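Local coordinates for protein argonaute (PDB 5G5S), which uses short single-stranded DNA guides to bind and slice complementary single-stranded DNA, and may thereby defend the cell against invading genetic elements, at residues T360-E366 and R403-T409; I502-D506 and P685-D690; S633-K637 and L680-A684. All blocks are in the same frame, centred on the assembly; numbering follows the deposited sequence.

Contact 1: residues T360-E366 and R403-T409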
# COMPACT_ATOMS: atom_id res chain seq x y z
N THR A 360 0.75 -26.92 -18.20
CA THR A 360 0.57 -25.51 -18.54
C THR A 360 -0.53 -25.30 -19.58
O THR A 360 -0.75 -26.15 -20.44
CB THR A 360 1.94 -24.89 -18.93
OG1 THR A 360 2.90 -25.24 -17.93
CG2 THR A 360 1.89 -23.37 -19.07
N TYR A 361 -1.23 -24.17 -19.48
CA TYR A 361 -2.29 -23.76 -20.40
C TYR A 361 -1.87 -22.46 -21.08
O TYR A 361 -1.23 -21.62 -20.44
CB TYR A 361 -3.60 -23.53 -19.62
CG TYR A 361 -4.30 -24.81 -19.22
CD1 TYR A 361 -3.97 -25.47 -18.04
CD2 TYR A 361 -5.32 -25.34 -20.01
CE1 TYR A 361 -4.62 -26.65 -17.67
CE2 TYR A 361 -5.99 -26.50 -19.63
CZ TYR A 361 -5.64 -27.16 -18.46
OH TYR A 361 -6.29 -28.31 -18.10
N ILE A 362 -2.19 -22.29 -22.38
CA ILE A 362 -1.89 -21.03 -23.09
C ILE A 362 -3.21 -20.41 -23.51
O ILE A 362 -3.86 -20.89 -24.45
CB ILE A 362 -0.82 -21.11 -24.23
CG1 ILE A 362 0.43 -21.96 -23.86
CG2 ILE A 362 -0.44 -19.70 -24.72
CD1 ILE A 362 1.33 -21.49 -22.62
N LEU A 363 -3.64 -19.39 -22.77
CA LEU A 363 -4.90 -18.69 -22.97
C LEU A 363 -4.74 -17.41 -23.80
O LEU A 363 -4.14 -16.44 -23.33
CB LEU A 363 -5.59 -18.43 -21.61
CG LEU A 363 -5.91 -19.70 -20.79
CD1 LEU A 363 -6.09 -19.40 -19.35
CD2 LEU A 363 -7.13 -20.43 -21.34
N ILE A 364 -5.23 -17.44 -25.05
CA ILE A 364 -5.15 -16.33 -26.01
C ILE A 364 -6.52 -15.66 -26.14
O ILE A 364 -7.52 -16.35 -26.37
CB ILE A 364 -4.61 -16.79 -27.41
CG1 ILE A 364 -3.47 -17.84 -27.32
CG2 ILE A 364 -4.19 -15.60 -28.27
CD1 ILE A 364 -3.90 -19.25 -27.59
N ASP A 365 -6.56 -14.33 -26.00
CA ASP A 365 -7.78 -13.52 -26.13
C ASP A 365 -8.28 -13.62 -27.58
O ASP A 365 -7.48 -13.48 -28.50
CB ASP A 365 -7.48 -12.05 -25.76
CG ASP A 365 -8.71 -11.19 -25.55
OD1 ASP A 365 -9.31 -10.77 -26.56
OD2 ASP A 365 -9.04 -10.90 -24.39
N GLU A 366 -9.59 -13.91 -27.76
CA GLU A 366 -10.26 -14.06 -29.07
C GLU A 366 -9.98 -12.90 -30.03
O GLU A 366 -9.76 -13.14 -31.22
CB GLU A 366 -11.78 -14.21 -28.89
CG GLU A 366 -12.24 -15.63 -28.62
CD GLU A 366 -13.74 -15.81 -28.53
OE1 GLU A 366 -14.46 -15.32 -29.43
OE2 GLU A 366 -14.20 -16.49 -27.58
N ARG A 403 -2.90 -27.74 -24.82
CA ARG A 403 -3.61 -26.89 -23.87
C ARG A 403 -3.62 -25.40 -24.29
O ARG A 403 -3.57 -24.51 -23.44
CB ARG A 403 -3.11 -27.11 -22.43
CG ARG A 403 -3.58 -28.42 -21.82
CD ARG A 403 -2.88 -28.71 -20.51
NE ARG A 403 -2.67 -30.14 -20.33
CZ ARG A 403 -1.52 -30.77 -20.56
NH1 ARG A 403 -0.45 -30.09 -20.96
NH2 ARG A 403 -1.42 -32.08 -20.37
N TRP A 404 -3.71 -25.16 -25.61
CA TRP A 404 -3.83 -23.85 -26.24
C TRP A 404 -5.32 -23.62 -26.39
O TRP A 404 -6.00 -24.41 -27.05
CB TRP A 404 -3.16 -23.83 -27.63
CG TRP A 404 -1.67 -23.90 -27.62
CD1 TRP A 404 -0.90 -25.03 -27.51
CD2 TRP A 404 -0.76 -22.81 -27.78
NE1 TRP A 404 0.43 -24.70 -27.55
CE2 TRP A 404 0.55 -23.34 -27.72
CE3 TRP A 404 -0.92 -21.43 -27.98
CZ2 TRP A 404 1.69 -22.53 -27.85
CZ3 TRP A 404 0.21 -20.63 -28.10
CH2 TRP A 404 1.50 -21.18 -28.03
N LYS A 405 -5.85 -22.58 -25.74
CA LYS A 405 -7.28 -22.28 -25.74
C LYS A 405 -7.56 -20.79 -25.95
O LYS A 405 -6.81 -19.94 -25.45
CB LYS A 405 -7.91 -22.73 -24.40
CG LYS A 405 -8.11 -24.24 -24.26
CD LYS A 405 -8.60 -24.61 -22.86
CE LYS A 405 -9.41 -25.89 -22.82
NZ LYS A 405 -8.60 -27.11 -23.11
N TYR A 406 -8.67 -20.49 -26.64
CA TYR A 406 -9.13 -19.12 -26.86
C TYR A 406 -10.19 -18.76 -25.82
O TYR A 406 -10.93 -19.63 -25.38
CB TYR A 406 -9.70 -18.93 -28.27
CG TYR A 406 -8.66 -18.79 -29.36
CD1 TYR A 406 -7.86 -17.65 -29.45
CD2 TYR A 406 -8.56 -19.74 -30.37
CE1 TYR A 406 -6.93 -17.50 -30.47
CE2 TYR A 406 -7.64 -19.59 -31.41
CZ TYR A 406 -6.82 -18.47 -31.45
OH TYR A 406 -5.92 -18.33 -32.48
N PHE A 407 -10.26 -17.46 -25.45
CA PHE A 407 -11.24 -16.95 -24.49
C PHE A 407 -11.71 -15.53 -24.86
O PHE A 407 -11.02 -14.81 -25.58
CB PHE A 407 -10.68 -17.00 -23.05
CG PHE A 407 -9.65 -15.94 -22.70
CD1 PHE A 407 -8.30 -16.17 -22.91
CD2 PHE A 407 -10.04 -14.72 -22.15
CE1 PHE A 407 -7.35 -15.19 -22.59
CE2 PHE A 407 -9.10 -13.74 -21.85
CZ PHE A 407 -7.76 -13.98 -22.06
N SER A 408 -12.86 -15.12 -24.29
CA SER A 408 -13.42 -13.78 -24.45
C SER A 408 -13.58 -13.16 -23.05
O SER A 408 -13.94 -13.87 -22.11
CB SER A 408 -14.77 -13.86 -25.16
OG SER A 408 -15.38 -12.58 -25.27
N THR A 409 -13.33 -11.84 -22.92
CA THR A 409 -13.46 -11.13 -21.64
C THR A 409 -14.93 -10.95 -21.26
O THR A 409 -15.24 -10.77 -20.08
CB THR A 409 -12.69 -9.81 -21.62
OG1 THR A 409 -13.09 -8.99 -22.73
CG2 THR A 409 -11.18 -10.01 -21.58
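Thr360 turns its carbonyl oxygen to the stem of Arg403, with O 3.2 Å from Arg403 CB, at the start of a parallel pairing of two strands that shows how a Rossmann-like sheet is completed at its edge. Next, Tyr361 offers a ring face to the same stem: Arg403 CD sits over the centre of the ring, 3.8 Å from its centroid, a CH-pi contact. The guanidinium plane is turned 67° from the ring, and its NH1 is hydrogen-bonded to Asn399 OD1. Ile362 carries the backbone ladder on, giving its N-H to Arg403 O at 2.8 Å and taking Lys405 N on its own O. Its CB stands above the six-membered ring of Trp404, offset toward the rim, while CG2 touches Trp404 CZ3 at 3.6 Å. Leu363 sends its CB against Phe407 CD1 at 3.8 Å. Phe407 can be met there because its CG is wedged between backbone N and carbonyl carbon (chi1 75°), which lays the ring back across the neighbouring strand. Ile364 repeats the two-bond pattern with Lys405 O and Phe407 N; its CD1 abuts the edge of Trp404, in the ring plane, with CE3 at 3.7 Å, and its CB lies beside Tyr406 CE1. Asp365 places its CA over the face of Phe407, and its OD2 is hydrogen-bonded to Tyr444 OH. Glu366 N closes the ladder on Phe407 O at 2.8 Å. In the Mid domain these are the strands of a beta-alpha-beta unit: Ile362, Ile364, Trp404 and Tyr406 pack on its connecting helix 372-390, Tyr361, Leu363 and Lys405 touch helix 412-420, and strand 357-365 pairs on its other edge with strand 428-434.

Contact 2: residues I502-D506 and P685-D690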
# COMPACT_ATOMS: atom_id res chain seq x y z
N ILE A 502 12.03 -10.26 9.30
CA ILE A 502 11.52 -8.95 8.91
C ILE A 502 10.10 -9.30 8.52
O ILE A 502 9.89 -10.16 7.65
CB ILE A 502 12.34 -8.24 7.82
CG1 ILE A 502 13.72 -7.82 8.38
CG2 ILE A 502 11.53 -7.02 7.28
CD1 ILE A 502 14.80 -7.54 7.32
N MET A 503 9.13 -8.73 9.27
CA MET A 503 7.74 -9.08 9.08
C MET A 503 6.90 -7.87 8.66
O MET A 503 6.83 -6.88 9.37
CB MET A 503 7.20 -9.75 10.36
CG MET A 503 7.80 -11.12 10.64
SD MET A 503 7.04 -11.87 12.09
CE MET A 503 7.91 -13.43 12.18
N GLY A 504 6.32 -7.98 7.48
CA GLY A 504 5.43 -6.98 6.91
C GLY A 504 4.04 -7.27 7.40
O GLY A 504 3.56 -8.39 7.30
N LEU A 505 3.39 -6.27 7.97
CA LEU A 505 2.08 -6.47 8.55
C LEU A 505 1.08 -5.47 8.03
O LEU A 505 1.40 -4.29 7.91
CB LEU A 505 2.20 -6.40 10.11
CG LEU A 505 0.93 -6.51 10.96
CD1 LEU A 505 0.24 -7.85 10.77
CD2 LEU A 505 1.24 -6.30 12.41
N ASP A 506 -0.11 -5.96 7.69
CA ASP A 506 -1.27 -5.19 7.25
C ASP A 506 -2.48 -5.78 7.99
O ASP A 506 -2.63 -7.00 8.04
CB ASP A 506 -1.46 -5.24 5.74
CG ASP A 506 -2.51 -4.26 5.23
OD1 ASP A 506 -3.73 -4.52 5.44
OD2 ASP A 506 -2.13 -3.24 4.61
N PRO A 685 8.18 -6.96 2.19
CA PRO A 685 7.32 -7.59 3.22
C PRO A 685 5.96 -6.91 3.43
O PRO A 685 4.92 -7.59 3.41
CB PRO A 685 8.19 -7.56 4.48
CG PRO A 685 9.59 -7.47 3.97
CD PRO A 685 9.51 -6.64 2.75
N ILE A 686 5.96 -5.56 3.60
CA ILE A 686 4.73 -4.77 3.79
C ILE A 686 3.91 -4.66 2.50
O ILE A 686 2.68 -4.80 2.54
CB ILE A 686 4.96 -3.43 4.57
CG1 ILE A 686 3.63 -2.69 4.85
CG2 ILE A 686 6.01 -2.52 3.89
CD1 ILE A 686 3.71 -1.50 5.76
N HIS A 687 4.59 -4.48 1.34
CA HIS A 687 3.97 -4.41 0.01
C HIS A 687 3.13 -5.67 -0.31
O HIS A 687 2.01 -5.56 -0.79
CB HIS A 687 5.05 -4.19 -1.08
CG HIS A 687 4.56 -4.34 -2.48
ND1 HIS A 687 3.95 -3.29 -3.15
CD2 HIS A 687 4.61 -5.41 -3.31
CE1 HIS A 687 3.64 -3.75 -4.35
NE2 HIS A 687 4.00 -5.03 -4.48
N TYR A 688 3.70 -6.86 -0.06
CA TYR A 688 3.05 -8.14 -0.32
C TYR A 688 1.98 -8.49 0.71
O TYR A 688 1.00 -9.14 0.35
CB TYR A 688 4.07 -9.27 -0.55
CG TYR A 688 4.80 -9.15 -1.88
CD1 TYR A 688 4.10 -9.06 -3.08
CD2 TYR A 688 6.19 -9.20 -1.94
CE1 TYR A 688 4.77 -8.98 -4.30
CE2 TYR A 688 6.87 -9.13 -3.15
CZ TYR A 688 6.15 -9.01 -4.33
OH TYR A 688 6.81 -8.91 -5.53
N ALA A 689 2.13 -8.04 1.98
CA ALA A 689 1.11 -8.21 3.02
C ALA A 689 -0.17 -7.45 2.58
O ALA A 689 -1.27 -7.99 2.69
CB ALA A 689 1.61 -7.67 4.35
N ASP A 690 0.01 -6.22 2.06
CA ASP A 690 -1.09 -5.39 1.57
C ASP A 690 -1.78 -6.02 0.36
O ASP A 690 -3.00 -6.03 0.30
CB ASP A 690 -0.63 -3.96 1.28
CG ASP A 690 -1.76 -3.06 0.79
OD1 ASP A 690 -2.72 -2.84 1.57
OD2 ASP A 690 -1.71 -2.64 -0.38
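Pro685 meets Gly504 where helix 684-697 is laid against strand 501-506 of the RNase H-like PIWI fold, and the pair illustrates how a residue without a side chain lets a helix come down onto a strand. Pro685 CB lies 3.6 Å from Gly504 N, and Pro685 CG reaches the CG2 branch of Ile502 at 3.9 Å. The peptide behind the proline is closer still, with Pro685 C only 3.5 Å from Gly504 CA, whose C-H also points at Pro685 O. The backbones are in contact here: the CA of Ile686 is 3.9 Å from that of Gly504, and the short axes approach to 6.1 Å at an angle of 35°. The CG1 branch of Ile686 passes the carbonyl oxygen of Leu505, and its side chain also comes near Asp572. One helical turn after Pro685, the methyl of Ala689 rests on the glycine carbonyl, CB to Gly504 O at 3.6 Å. No hydrogen bond joins the segments; the fit is one of shape. Asp690 then brings in the active site. Asp506 and Asp690 are probably both catalytic and, as in related enzymes, probably share a manganese ion. Their carboxylates come together here, crossing at a slant with the planes 44° apart. With CG anti to the backbone N (chi1 -170°), Asp506 carries its OD2 toward the helix, where it stands 3.1 Å from Asp690 OD1, two acceptors with no hydrogen bond between them.

Contact 3: residues S633-K637 and L680-A684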
# COMPACT_ATOMS: atom_id res chain seq x y z
N SER A 633 6.81 11.47 -8.58
CA SER A 633 6.73 10.42 -7.58
C SER A 633 6.63 11.00 -6.17
O SER A 633 7.19 12.04 -5.88
CB SER A 633 7.94 9.51 -7.68
OG SER A 633 9.12 10.25 -7.51
N ASN A 634 5.91 10.30 -5.31
CA ASN A 634 5.75 10.74 -3.94
C ASN A 634 6.68 9.97 -3.02
O ASN A 634 6.85 8.77 -3.17
CB ASN A 634 4.32 10.50 -3.48
CG ASN A 634 3.33 11.40 -4.18
OD1 ASN A 634 3.71 12.31 -4.90
ND2 ASN A 634 2.05 11.14 -3.96
N PRO A 635 7.28 10.66 -2.05
CA PRO A 635 8.15 9.97 -1.08
C PRO A 635 7.35 9.13 -0.07
O PRO A 635 6.13 9.28 0.08
CB PRO A 635 8.91 11.12 -0.42
CG PRO A 635 8.03 12.29 -0.56
CD PRO A 635 7.24 12.11 -1.82
N VAL A 636 8.07 8.23 0.60
CA VAL A 636 7.55 7.35 1.65
C VAL A 636 8.04 7.94 2.97
O VAL A 636 9.22 8.29 3.10
CB VAL A 636 8.04 5.88 1.46
CG1 VAL A 636 7.50 4.98 2.56
CG2 VAL A 636 7.65 5.34 0.08
N LYS A 637 7.14 8.05 3.96
CA LYS A 637 7.50 8.55 5.28
C LYS A 637 7.81 7.38 6.23
O LYS A 637 7.04 6.43 6.30
CB LYS A 637 6.39 9.43 5.86
CG LYS A 637 6.80 10.16 7.14
CD LYS A 637 5.67 11.01 7.72
CE LYS A 637 4.58 10.22 8.37
NZ LYS A 637 3.58 11.11 9.02
N LEU A 680 10.40 -1.72 -5.93
CA LEU A 680 9.13 -1.28 -5.34
C LEU A 680 9.24 0.08 -4.67
O LEU A 680 10.34 0.51 -4.35
CB LEU A 680 8.60 -2.32 -4.34
CG LEU A 680 8.35 -3.73 -4.88
CD1 LEU A 680 8.41 -4.76 -3.79
CD2 LEU A 680 7.07 -3.81 -5.68
N ARG A 681 8.11 0.76 -4.47
CA ARG A 681 8.06 2.04 -3.77
C ARG A 681 8.22 1.75 -2.25
O ARG A 681 8.91 2.49 -1.53
CB ARG A 681 6.71 2.75 -4.02
CG ARG A 681 6.68 4.15 -3.40
CD ARG A 681 5.46 4.96 -3.74
NE ARG A 681 5.40 6.15 -2.89
CZ ARG A 681 4.37 6.49 -2.13
NH1 ARG A 681 3.25 5.77 -2.14
NH2 ARG A 681 4.42 7.59 -1.38
N ILE A 682 7.56 0.69 -1.78
CA ILE A 682 7.60 0.31 -0.37
C ILE A 682 8.25 -1.06 -0.18
O ILE A 682 8.11 -1.89 -1.08
CB ILE A 682 6.24 0.51 0.38
CG1 ILE A 682 5.16 -0.47 -0.07
CG2 ILE A 682 5.76 1.99 0.38
CD1 ILE A 682 4.19 -0.76 1.02
N PRO A 683 8.99 -1.32 0.93
CA PRO A 683 9.63 -2.64 1.12
C PRO A 683 8.74 -3.85 0.83
O PRO A 683 7.59 -3.85 1.22
CB PRO A 683 10.08 -2.60 2.58
CG PRO A 683 10.30 -1.18 2.86
CD PRO A 683 9.27 -0.43 2.08
N ALA A 684 9.27 -4.89 0.16
CA ALA A 684 8.53 -6.10 -0.20
C ALA A 684 7.70 -6.80 0.92
O ALA A 684 6.54 -7.12 0.65
CB ALA A 684 9.42 -7.09 -0.95
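Val636 and Ile682 have the nearest CA atoms of the two segments, yet these are 7.3 Å apart. No main-chain bond spans that distance: residues 633-635 are loop leading into strand 636-645, and residues 680-683 are loop that ends with Pro683 as the N-cap of a helix. The case is a plain example of a long side chain bridging what backbones cannot. Arg681 does so by staying extended from CG to NE, its CG anti to the backbone N (chi1 -175°), which carries the guanidinium across to two successive carbonyls. NE donates to Asn634 O at 3.0 Å, and NH2 adds a weak bond to the same oxygen. NH2 also donates to Pro635 O at 2.8 Å, a bent bond with an angle of 132° at the hydrogen. Neither oxygen is used along a lone pair; the donors stand above the carbonyl planes, most markedly at Pro635. In the PIWI domain this grip ties the end of residues 627-634, which bind the phosphorylated 5' end of the guide, to the loop before helix 684-697. The guanidinium has further company, since NH2 is also bonded to Lys601 O, while Pro635 O receives Asn603 ND2. Several bonds thus fix the rotation of the group, and the surrounding carbonyl dipoles probably favour its positive charge. Val636 covers one face of the guanidinium with CG2, 3.8 Å from Arg681 NE, and the same methyl lies 3.8 Å from Arg681 CG and 3.5 Å from Arg681 O. Asn634 contributes its CB, alongside NH2. Farther along the loop, Ile682 crosses Val636 at about a right angle, and the two CG2 methyls, Ile682 CG2 and Val636 CG2, meet at 3.9 Å.

Contacts 2 and 3 are neighbours in the PIWI domain, their centres 13 Å apart, and contact 3 is nested in the chain loop that contact 2 closes. They meet at His687, whose NE2 lies 3.5 Å from Leu680 CD2 and whose N lies 3.8 Å from Ile682 CD1. Ile682 also brings contact 3 to within about 6 Å, side chain to side chain, of Asp572 and of Asp690, the latter part of contact 2, both probable manganese ligands. Contact 1 stands apart in the Mid domain, its centre about 33 Å from that of contact 2 and 36 Å from that of contact 3. Its Thr360 side chain is about 9 Å from that of Gln459, in the guide 5'-end site.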